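Jasmonate-induced oxygenase 2 (Arabidopsis thaliana, PDB 6LSV) catalyses the iron- and 2-oxoglutarate-dependent hydroxylation of the plant hormone jasmonate to 12-hydroxyjasmonate, which damps jasmonate-mediated defence signalling. Local coordinates at residues K193-N202 with Y301-L312; D269-S277 with P321-Y332. All coordinates share one frame; numbering follows the deposited sequence.

Contact 1: residues K193-N202 with Y301-L312; sequences KFQEAFGGEN and YNPKSDIPIQPL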
loop_
_atom_site.group_PDB
_atom_site.type_symbol
_atom_site.label_atom_id
_atom_site.label_comp_id
_atom_site.label_asym_id
_atom_site.label_seq_id
_atom_site.Cartn_x
_atom_site.Cartn_y
_atom_site.Cartn_z
ATOM N N LYS A 193 -18.184 -6.312 -12.511
ATOM C CA LYS A 193 -18.661 -4.951 -12.281
ATOM C C LYS A 193 -17.538 -4.031 -11.807
ATOM O O LYS A 193 -17.437 -2.887 -12.262
ATOM C CB LYS A 193 -19.817 -4.966 -11.279
ATOM C CG LYS A 193 -20.438 -3.601 -10.999
ATOM C CD LYS A 193 -20.834 -2.868 -12.279
ATOM C CE LYS A 193 -21.925 -3.600 -13.050
ATOM N NZ LYS A 193 -22.327 -2.881 -14.296
ATOM N N PHE A 194 -16.682 -4.510 -10.897
ATOM C CA PHE A 194 -15.559 -3.693 -10.438
ATOM C C PHE A 194 -14.582 -3.419 -11.572
ATOM O O PHE A 194 -14.162 -2.275 -11.780
ATOM C CB PHE A 194 -14.836 -4.374 -9.276
ATOM C CG PHE A 194 -15.446 -4.103 -7.935
ATOM C CD1 PHE A 194 -16.763 -3.694 -7.824
ATOM C CD2 PHE A 194 -14.701 -4.269 -6.779
ATOM C CE1 PHE A 194 -17.324 -3.445 -6.586
ATOM C CE2 PHE A 194 -15.257 -4.022 -5.539
ATOM C CZ PHE A 194 -16.572 -3.608 -5.443
ATOM N N GLN A 195 -14.196 -4.467 -12.309
ATOM C CA GLN A 195 -13.317 -4.281 -13.458
ATOM C C GLN A 195 -13.889 -3.264 -14.431
ATOM O O GLN A 195 -13.139 -2.501 -15.051
ATOM C CB GLN A 195 -13.085 -5.614 -14.169
ATOM C CG GLN A 195 -11.847 -5.618 -15.040
ATOM C CD GLN A 195 -10.585 -5.591 -14.215
ATOM O OE1 GLN A 195 -10.415 -6.401 -13.305
ATOM N NE2 GLN A 195 -9.694 -4.652 -14.517
ATOM N N GLU A 196 -15.214 -3.239 -14.568
ATOM C CA GLU A 196 -15.874 -2.230 -15.386
ATOM C C GLU A 196 -15.663 -0.834 -14.807
ATOM O O GLU A 196 -15.217 0.084 -15.508
ATOM C CB GLU A 196 -17.362 -2.559 -15.475
ATOM C CG GLU A 196 -18.042 -2.208 -16.777
ATOM C CD GLU A 196 -19.517 -2.579 -16.754
ATOM O OE1 GLU A 196 -20.337 -1.729 -16.346
ATOM O OE2 GLU A 196 -19.851 -3.728 -17.126
ATOM N N ALA A 197 -15.965 -0.664 -13.516
ATOM C CA ALA A 197 -15.888 0.652 -12.890
ATOM C C ALA A 197 -14.471 1.208 -12.898
ATOM O O ALA A 197 -14.286 2.430 -12.943
ATOM C CB ALA A 197 -16.416 0.578 -11.458
ATOM N N PHE A 198 -13.464 0.338 -12.851
ATOM C CA PHE A 198 -12.074 0.775 -12.849
ATOM C C PHE A 198 -11.585 1.227 -14.217
ATOM O O PHE A 198 -10.484 1.779 -14.308
ATOM C CB PHE A 198 -11.164 -0.350 -12.359
ATOM C CG PHE A 198 -11.076 -0.469 -10.868
ATOM C CD1 PHE A 198 -12.212 -0.412 -10.079
ATOM C CD2 PHE A 198 -9.847 -0.673 -10.255
ATOM C CE1 PHE A 198 -12.124 -0.543 -8.708
ATOM C CE2 PHE A 198 -9.752 -0.804 -8.888
ATOM C CZ PHE A 198 -10.894 -0.737 -8.111
ATOM N N GLY A 199 -12.357 0.998 -15.270
ATOM C CA GLY A 199 -11.947 1.288 -16.624
ATOM C C GLY A 199 -11.578 0.086 -17.481
ATOM O O GLY A 199 -10.774 0.240 -18.407
ATOM N N GLY A 200 -12.130 -1.094 -17.202
ATOM C CA GLY A 200 -11.808 -2.281 -17.973
ATOM C C GLY A 200 -10.364 -2.721 -17.846
ATOM O O GLY A 200 -9.876 -2.972 -16.740
ATOM N N GLU A 201 -9.673 -2.824 -18.978
ATOM C CA GLU A 201 -8.285 -3.258 -18.988
ATOM C C GLU A 201 -7.293 -2.112 -18.829
ATOM O O GLU A 201 -6.146 -2.362 -18.435
ATOM C CB GLU A 201 -7.979 -4.026 -20.282
ATOM C CG GLU A 201 -7.887 -3.174 -21.529
ATOM C CD GLU A 201 -6.844 -3.702 -22.496
ATOM O OE1 GLU A 201 -7.061 -4.800 -23.055
ATOM O OE2 GLU A 201 -5.812 -3.022 -22.696
ATOM N N ASN A 202 -7.691 -0.869 -19.118
ATOM C CA ASN A 202 -6.795 0.273 -18.933
ATOM C C ASN A 202 -6.943 0.856 -17.526
ATOM O O ASN A 202 -7.345 2.000 -17.316
ATOM C CB ASN A 202 -7.036 1.331 -19.999
ATOM C CG ASN A 202 -5.821 2.225 -20.202
ATOM O OD1 ASN A 202 -4.689 1.821 -19.925
ATOM N ND2 ASN A 202 -6.052 3.444 -20.680
ATOM N N TYR A 301 -3.436 -1.541 -7.149
ATOM C CA TYR A 301 -4.317 -1.771 -8.290
ATOM C C TYR A 301 -5.385 -0.683 -8.271
ATOM O O TYR A 301 -6.252 -0.668 -7.390
ATOM C CB TYR A 301 -4.933 -3.166 -8.221
ATOM C CG TYR A 301 -5.599 -3.624 -9.495
ATOM C CD1 TYR A 301 -4.847 -4.065 -10.578
ATOM C CD2 TYR A 301 -6.982 -3.634 -9.608
ATOM C CE1 TYR A 301 -5.458 -4.502 -11.739
ATOM C CE2 TYR A 301 -7.600 -4.062 -10.767
ATOM C CZ TYR A 301 -6.834 -4.492 -11.829
ATOM O OH TYR A 301 -7.449 -4.918 -12.983
ATOM N N ASN A 302 -5.326 0.224 -9.241
ATOM C CA ASN A 302 -6.105 1.443 -9.128
ATOM C C ASN A 302 -7.049 1.615 -10.309
ATOM O O ASN A 302 -6.789 1.100 -11.401
ATOM C CB ASN A 302 -5.176 2.660 -9.040
ATOM C CG ASN A 302 -4.265 2.609 -7.831
ATOM O OD1 ASN A 302 -4.659 2.141 -6.763
ATOM N ND2 ASN A 302 -3.037 3.083 -7.995
ATOM N N PRO A 303 -8.156 2.327 -10.121
ATOM C CA PRO A 303 -8.996 2.684 -11.266
ATOM C C PRO A 303 -8.284 3.685 -12.158
ATOM O O PRO A 303 -7.435 4.455 -11.704
ATOM C CB PRO A 303 -10.242 3.301 -10.620
ATOM C CG PRO A 303 -9.788 3.771 -9.283
ATOM C CD PRO A 303 -8.706 2.826 -8.847
ATOM N N LYS A 304 -8.629 3.650 -13.445
ATOM C CA LYS A 304 -8.173 4.672 -14.381
ATOM C C LYS A 304 -8.360 6.064 -13.779
ATOM O O LYS A 304 -9.453 6.418 -13.332
ATOM C CB LYS A 304 -8.947 4.532 -15.693
ATOM C CG LYS A 304 -8.378 5.298 -16.866
ATOM C CD LYS A 304 -9.077 4.907 -18.162
ATOM C CE LYS A 304 -8.602 5.752 -19.330
ATOM N NZ LYS A 304 -8.812 7.204 -19.088
ATOM N N SER A 305 -7.279 6.851 -13.769
ATOM C CA SER A 305 -7.177 7.988 -12.857
ATOM C C SER A 305 -8.075 9.168 -13.234
ATOM O O SER A 305 -8.293 10.047 -12.392
ATOM C CB SER A 305 -5.718 8.456 -12.765
ATOM O OG SER A 305 -5.096 8.506 -14.035
ATOM N N ASP A 306 -8.605 9.227 -14.454
ATOM C CA ASP A 306 -9.501 10.323 -14.803
ATOM C C ASP A 306 -10.973 9.923 -14.752
ATOM O O ASP A 306 -11.840 10.745 -15.072
ATOM C CB ASP A 306 -9.155 10.890 -16.183
ATOM C CG ASP A 306 -9.013 9.817 -17.248
ATOM O OD1 ASP A 306 -9.343 8.646 -16.973
ATOM O OD2 ASP A 306 -8.582 10.150 -18.373
ATOM N N ILE A 307 -11.274 8.693 -14.351
ATOM C CA ILE A 307 -12.656 8.257 -14.178
ATOM C C ILE A 307 -13.196 8.844 -12.880
ATOM O O ILE A 307 -12.597 8.637 -11.813
ATOM C CB ILE A 307 -12.765 6.725 -14.162
ATOM C CG1 ILE A 307 -12.404 6.135 -15.526
ATOM C CG2 ILE A 307 -14.164 6.295 -13.741
ATOM C CD1 ILE A 307 -12.577 4.628 -15.584
ATOM N N PRO A 308 -14.304 9.583 -12.914
ATOM C CA PRO A 308 -14.927 10.040 -11.661
ATOM C C PRO A 308 -15.456 8.852 -10.872
ATOM O O PRO A 308 -16.350 8.135 -11.325
ATOM C CB PRO A 308 -16.057 10.963 -12.135
ATOM C CG PRO A 308 -15.696 11.339 -13.533
ATOM C CD PRO A 308 -14.948 10.164 -14.101
ATOM N N ILE A 309 -14.886 8.641 -9.692
ATOM C CA ILE A 309 -15.248 7.522 -8.833
ATOM C C ILE A 309 -16.372 7.961 -7.907
ATOM O O ILE A 309 -16.285 9.015 -7.263
ATOM C CB ILE A 309 -14.033 7.036 -8.028
ATOM C CG1 ILE A 309 -12.970 6.447 -8.960
ATOM C CG2 ILE A 309 -14.459 6.030 -6.965
ATOM C CD1 ILE A 309 -13.459 5.284 -9.785
ATOM N N GLN A 310 -17.428 7.160 -7.840
ATOM C CA GLN A 310 -18.538 7.420 -6.935
ATOM C C GLN A 310 -19.161 6.087 -6.559
ATOM O O GLN A 310 -18.872 5.059 -7.185
ATOM C CB GLN A 310 -19.578 8.355 -7.569
ATOM C CG GLN A 310 -20.064 7.940 -8.941
ATOM C CD GLN A 310 -21.155 8.857 -9.455
ATOM O OE1 GLN A 310 -22.071 9.215 -8.719
ATOM N NE2 GLN A 310 -21.052 9.255 -10.717
ATOM N N PRO A 311 -19.996 6.060 -5.521
ATOM C CA PRO A 311 -20.688 4.813 -5.168
ATOM C C PRO A 311 -21.436 4.228 -6.356
ATOM O O PRO A 311 -22.130 4.937 -7.087
ATOM C CB PRO A 311 -21.645 5.249 -4.057
ATOM C CG PRO A 311 -20.979 6.418 -3.430
ATOM C CD PRO A 311 -20.230 7.121 -4.523
ATOM N N LEU A 312 -21.279 2.921 -6.553
ATOM C CA LEU A 312 -21.958 2.248 -7.651
ATOM C C LEU A 312 -23.463 2.446 -7.538
ATOM O O LEU A 312 -24.034 2.391 -6.445
ATOM C CB LEU A 312 -21.617 0.757 -7.657
ATOM C CG LEU A 312 -20.186 0.387 -8.049
ATOM C CD1 LEU A 312 -19.848 -1.032 -7.589
ATOM C CD2 LEU A 312 -19.993 0.531 -9.548
#

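Contact 2: residues D269-S277 with P321-Y332; sequences DQIQILSNS and PPLYPPMTFDQY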
loop_
_atom_site.group_PDB
_atom_site.type_symbol
_atom_site.label_atom_id
_atom_site.label_comp_id
_atom_site.label_asym_id
_atom_site.label_seq_id
_atom_site.Cartn_x
_atom_site.Cartn_y
_atom_site.Cartn_z
ATOM N N ASP A 269 -9.137 2.971 -0.534
ATOM C CA ASP A 269 -10.141 4.022 -0.392
ATOM C C ASP A 269 -11.115 4.024 -1.564
ATOM O O ASP A 269 -12.313 4.281 -1.385
ATOM C CB ASP A 269 -9.458 5.385 -0.267
ATOM C CG ASP A 269 -9.057 5.712 1.161
ATOM O OD1 ASP A 269 -9.374 4.915 2.072
ATOM O OD2 ASP A 269 -8.429 6.774 1.371
ATOM N N GLN A 270 -10.623 3.740 -2.772
ATOM C CA GLN A 270 -11.482 3.799 -3.949
ATOM C C GLN A 270 -12.562 2.723 -3.917
ATOM O O GLN A 270 -13.687 2.965 -4.370
ATOM C CB GLN A 270 -10.639 3.676 -5.218
ATOM C CG GLN A 270 -9.689 4.842 -5.434
ATOM C CD GLN A 270 -10.372 6.186 -5.262
ATOM O OE1 GLN A 270 -11.368 6.477 -5.923
ATOM N NE2 GLN A 270 -9.842 7.011 -4.364
ATOM N N ILE A 271 -12.251 1.541 -3.385
ATOM C CA ILE A 271 -13.263 0.491 -3.328
ATOM C C ILE A 271 -14.266 0.766 -2.214
ATOM O O ILE A 271 -15.457 0.474 -2.368
ATOM C CB ILE A 271 -12.593 -0.885 -3.183
ATOM C CG1 ILE A 271 -11.883 -1.255 -4.487
ATOM C CG2 ILE A 271 -13.611 -1.958 -2.814
ATOM C CD1 ILE A 271 -11.376 -2.678 -4.537
ATOM N N GLN A 272 -13.824 1.348 -1.094
ATOM C CA GLN A 272 -14.777 1.762 -0.067
ATOM C C GLN A 272 -15.816 2.712 -0.647
ATOM O O GLN A 272 -17.010 2.610 -0.334
ATOM C CB GLN A 272 -14.051 2.415 1.112
ATOM C CG GLN A 272 -14.993 3.129 2.092
ATOM C CD GLN A 272 -14.368 3.418 3.453
ATOM O OE1 GLN A 272 -13.451 2.727 3.895
ATOM N NE2 GLN A 272 -14.879 4.439 4.126
ATOM N N ILE A 273 -15.382 3.628 -1.518
ATOM C CA ILE A 273 -16.306 4.569 -2.144
ATOM C C ILE A 273 -17.223 3.852 -3.129
ATOM O O ILE A 273 -18.434 4.101 -3.159
ATOM C CB ILE A 273 -15.525 5.711 -2.820
ATOM C CG1 ILE A 273 -14.711 6.491 -1.785
ATOM C CG2 ILE A 273 -16.468 6.645 -3.562
ATOM C CD1 ILE A 273 -13.495 7.169 -2.364
ATOM N N LEU A 274 -16.667 2.950 -3.946
ATOM C CA LEU A 274 -17.483 2.241 -4.930
ATOM C C LEU A 274 -18.525 1.355 -4.257
ATOM O O LEU A 274 -19.683 1.304 -4.690
ATOM C CB LEU A 274 -16.589 1.416 -5.855
ATOM C CG LEU A 274 -15.898 2.200 -6.977
ATOM C CD1 LEU A 274 -14.831 1.361 -7.652
ATOM C CD2 LEU A 274 -16.908 2.688 -8.001
ATOM N N SER A 275 -18.141 0.662 -3.189
ATOM C CA SER A 275 -19.066 -0.185 -2.452
ATOM C C SER A 275 -20.021 0.611 -1.570
ATOM O O SER A 275 -20.712 0.008 -0.743
ATOM C CB SER A 275 -18.291 -1.196 -1.599
ATOM O OG SER A 275 -17.603 -0.562 -0.534
ATOM N N ASN A 276 -20.074 1.937 -1.733
ATOM C CA ASN A 276 -20.872 2.820 -0.875
ATOM C C ASN A 276 -20.657 2.492 0.600
ATOM O O ASN A 276 -21.604 2.437 1.390
ATOM C CB ASN A 276 -22.360 2.756 -1.236
ATOM C CG ASN A 276 -23.122 4.006 -0.804
ATOM O OD1 ASN A 276 -22.545 5.084 -0.662
ATOM N ND2 ASN A 276 -24.425 3.861 -0.589
ATOM N N SER A 277 -19.395 2.250 0.961
ATOM C CA SER A 277 -18.927 1.921 2.307
ATOM C C SER A 277 -19.344 0.533 2.780
ATOM O O SER A 277 -19.208 0.235 3.972
ATOM C CB SER A 277 -19.375 2.957 3.346
ATOM O OG SER A 277 -18.384 3.953 3.539
ATOM N N PRO A 321 -28.506 5.921 0.550
ATOM C CA PRO A 321 -28.122 6.901 -0.470
ATOM C C PRO A 321 -26.620 6.885 -0.687
ATOM O O PRO A 321 -25.873 6.355 0.148
ATOM C CB PRO A 321 -28.587 8.235 0.133
ATOM C CG PRO A 321 -28.550 8.005 1.599
ATOM C CD PRO A 321 -28.942 6.569 1.800
ATOM N N PRO A 322 -26.138 7.450 -1.794
ATOM C CA PRO A 322 -24.688 7.471 -2.038
ATOM C C PRO A 322 -23.986 8.370 -1.031
ATOM O O PRO A 322 -24.369 9.526 -0.835
ATOM C CB PRO A 322 -24.578 8.014 -3.466
ATOM C CG PRO A 322 -25.823 8.835 -3.641
ATOM C CD PRO A 322 -26.888 8.085 -2.893
ATOM N N LEU A 323 -22.949 7.828 -0.393
ATOM C CA LEU A 323 -22.291 8.496 0.722
ATOM C C LEU A 323 -21.129 9.393 0.307
ATOM O O LEU A 323 -20.596 10.113 1.160
ATOM C CB LEU A 323 -21.791 7.460 1.732
ATOM C CG LEU A 323 -22.864 6.735 2.544
ATOM C CD1 LEU A 323 -22.367 5.370 3.000
ATOM C CD2 LEU A 323 -23.294 7.576 3.735
ATOM N N TYR A 324 -20.723 9.378 -0.964
ATOM C CA TYR A 324 -19.594 10.181 -1.422
ATOM C C TYR A 324 -19.906 10.824 -2.768
ATOM O O TYR A 324 -20.511 10.183 -3.638
ATOM C CB TYR A 324 -18.310 9.347 -1.560
ATOM C CG TYR A 324 -17.980 8.454 -0.382
ATOM C CD1 TYR A 324 -18.521 7.179 -0.279
ATOM C CD2 TYR A 324 -17.106 8.877 0.612
ATOM C CE1 TYR A 324 -18.216 6.354 0.790
ATOM C CE2 TYR A 324 -16.792 8.055 1.683
ATOM C CZ TYR A 324 -17.352 6.797 1.767
ATOM O OH TYR A 324 -17.047 5.976 2.829
ATOM N N PRO A 325 -19.501 12.074 -2.968
ATOM C CA PRO A 325 -19.643 12.706 -4.282
ATOM C C PRO A 325 -18.623 12.152 -5.260
ATOM O O PRO A 325 -17.651 11.499 -4.852
ATOM C CB PRO A 325 -19.381 14.189 -3.986
ATOM C CG PRO A 325 -18.515 14.172 -2.773
ATOM C CD PRO A 325 -19.015 13.022 -1.952
ATOM N N PRO A 326 -18.806 12.386 -6.560
ATOM C CA PRO A 326 -17.836 11.878 -7.538
ATOM C C PRO A 326 -16.520 12.640 -7.480
ATOM O O PRO A 326 -16.491 13.858 -7.285
ATOM C CB PRO A 326 -18.543 12.091 -8.882
ATOM C CG PRO A 326 -19.527 13.192 -8.615
ATOM C CD PRO A 326 -19.994 12.964 -7.212
ATOM N N MET A 327 -15.423 11.904 -7.658
ATOM C CA MET A 327 -14.090 12.497 -7.691
ATOM C C MET A 327 -13.146 11.523 -8.376
ATOM O O MET A 327 -13.124 10.337 -8.036
ATOM C CB MET A 327 -13.590 12.826 -6.276
ATOM C CG MET A 327 -12.202 13.456 -6.235
ATOM S SD MET A 327 -11.594 13.766 -4.560
ATOM C CE MET A 327 -12.167 15.437 -4.276
ATOM N N THR A 328 -12.377 12.018 -9.341
ATOM C CA THR A 328 -11.404 11.167 -10.004
ATOM C C THR A 328 -10.306 10.759 -9.026
ATOM O O THR A 328 -10.084 11.401 -7.994
ATOM C CB THR A 328 -10.781 11.879 -11.207
ATOM O OG1 THR A 328 -9.919 12.927 -10.747
ATOM C CG2 THR A 328 -11.861 12.468 -12.099
ATOM N N PHE A 329 -9.617 9.665 -9.358
ATOM C CA PHE A 329 -8.471 9.259 -8.556
ATOM C C PHE A 329 -7.293 10.207 -8.734
ATOM O O PHE A 329 -6.443 10.301 -7.840
ATOM C CB PHE A 329 -8.059 7.828 -8.903
ATOM C CG PHE A 329 -6.967 7.290 -8.029
ATOM C CD1 PHE A 329 -7.088 7.328 -6.649
ATOM C CD2 PHE A 329 -5.816 6.757 -8.583
ATOM C CE1 PHE A 329 -6.081 6.838 -5.836
ATOM C CE2 PHE A 329 -4.806 6.265 -7.780
ATOM C CZ PHE A 329 -4.937 6.306 -6.401
ATOM N N ASP A 330 -7.229 10.915 -9.864
ATOM C CA ASP A 330 -6.218 11.952 -10.031
ATOM C C ASP A 330 -6.393 13.061 -9.004
ATOM O O ASP A 330 -5.411 13.555 -8.437
ATOM C CB ASP A 330 -6.285 12.522 -11.444
ATOM C CG ASP A 330 -5.386 11.787 -12.406
ATOM O OD1 ASP A 330 -4.410 11.163 -11.936
ATOM O OD2 ASP A 330 -5.650 11.839 -13.626
ATOM N N GLN A 331 -7.639 13.470 -8.752
ATOM C CA GLN A 331 -7.892 14.476 -7.727
ATOM C C GLN A 331 -7.669 13.904 -6.335
ATOM O O GLN A 331 -7.108 14.576 -5.464
ATOM C CB GLN A 331 -9.320 15.007 -7.848
ATOM C CG GLN A 331 -9.524 16.066 -8.907
ATOM C CD GLN A 331 -10.860 15.919 -9.614
ATOM O OE1 GLN A 331 -11.891 15.699 -8.977
ATOM N NE2 GLN A 331 -10.848 16.047 -10.934
ATOM N N TYR A 332 -8.108 12.665 -6.112
ATOM C CA TYR A 332 -8.083 12.091 -4.770
ATOM C C TYR A 332 -6.657 11.880 -4.279
ATOM O O TYR A 332 -6.327 12.218 -3.137
ATOM C CB TYR A 332 -8.854 10.772 -4.757
ATOM C CG TYR A 332 -9.112 10.228 -3.372
ATOM C CD1 TYR A 332 -8.139 9.503 -2.696
ATOM C CD2 TYR A 332 -10.330 10.440 -2.742
ATOM C CE1 TYR A 332 -8.373 9.007 -1.431
ATOM C CE2 TYR A 332 -10.573 9.944 -1.477
ATOM C CZ TYR A 332 -9.591 9.228 -0.828
ATOM O OH TYR A 332 -9.826 8.735 0.431
HETATM O O HOH W 1 -12.232 9.551 -5.783
#

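Contact 1: residues K193-N202 with Y301-L312
F198 lays its ring against P303, whose CB sits over one face in a CH-pi contact, 4.1 Å from the ring centroid and 21° off the normal. Proline suits the place, since its compact, conformationally restricted ring offers C-H groups to the aromatic face. The F198 edge is turned to the strand: CE2 lies near Y301 O in the ring plane and meets Y301 CD2 at 4.0 Å. With CG anti to the carbonyl carbon of F198 (chi1 -83°), the ring lies beside P303. Further along, L312 divides its branches, CD1 reaching F194 CE1 at 3.6 Å and CD2 touching the methyl of A197. M180 and I271 continue this apolar layer beyond F194 and F198.

The short helix 193-197 ends in a Schellman motif, with G199 at positive phi and two bonds back into the last turn, G200 N to Q195 O and G199 N to E196 O. Glycine readily takes up this positive phi, and I307 CD1 packs 3.6 Å from G199 CA. This turn is pinned where strand 294-302, a central strand of the double-stranded beta-helix core of 2-oxoglutarate oxygenases, gives way to loop: K304 N donates a nearly straight bond to F198 O (2.8 Å).

Outside the apolar layer, the amide of Q195 uses NE2 twice, giving nearly straight bonds to Y301 OH (2.7 Å) and to G200 O (2.8 Å). Both acceptors lie close to the amide plane, which fixes the rotation of the amide; it stands 70° from the tyrosine ring. Outermost, the aliphatic part of K304 runs past N202, CB 3.4 Å from N202 O, before NZ bends round to a salt bridge with D306, on the syn lone pair of OD1.

Contact 2: residues D269-S277 with P321-Y332
Y324 and I273 form the main apolar contact: I273 CG1 stands over the centre of the tyrosine ring, 4.0 Å from the centroid and 8° off its normal, a CH-pi contact, while I273 CG2 packs on Y324 CB. A beta-branched side chain suits this, since one branch covers the ring and the other its stem. I273 CD1, at the end of the CG1 branch, goes on to Y332 CE2. V347 of helix 345-348 also packs on both tyrosines.

Polar-to-aromatic packing follows at Q270. Its chain, bent at chi2, carries NE2 over one face of Y332, 3.4 Å above the plane and towards the rim, with the amide steeply inclined to the ring; F329 CD1 lies beside the same amide. NE2 also donates to P230 O, outside the two segments.

Hydrogen bonds hold both tyrosine hydroxyls. Y324 OH accepts a straight bond from Q272 NE2 (3.0 Å, 176°) and donates to S277 OG at its edge; Q272 OE1 accepts from S281 N and K344 NZ, which holds the amide in place. Y332 OH donates to D269 OD2 (2.6 Å), approaching from above the carboxylate plane. N276, C-prime residue of a Schellman motif, works as a two-sided amide: OD1 takes L323 N (2.8 Å) on a lone pair, and ND2 gives to P321 O (3.0 Å). The amide turns out to this peptide because N276 CG lies opposite the backbone N (chi1 -157°), and asparagine matches both its donor and its acceptor.

D269 OD1 is held by S228 and S281, and the tyrosine proton given to OD2 would be expected to favour the ionised carboxylate. Directed bonds thus join helix 269-274 and its following turn to 321-332, including helix 329-332 through Y332; the F329 side chain is about 4 Å from bound jasmonate.

Overall arrangement
From the N terminus, segment 193-202 comes first, then 269-277, then 301-312 and lastly 321-332, so the two contacts alternate along the chain and their loops cross. Contact 1 closes a loop of 98 residues that holds much of the beta core, including strands 204-212, 233-237 and 263-267; contact 2 closes a shorter loop of 43 residues containing strands 284-286 and 294-302. Their centres are about 10 Å apart. Contact 1 ties helix 193-197 and its turn to the end of strand 294-302; contact 2 ties helix 269-274 to helix 329-332 and the chain before it. Weakly bonded strands 308-309 and 327-328 pair to join the two, and L312 N probably bonds to L274 O.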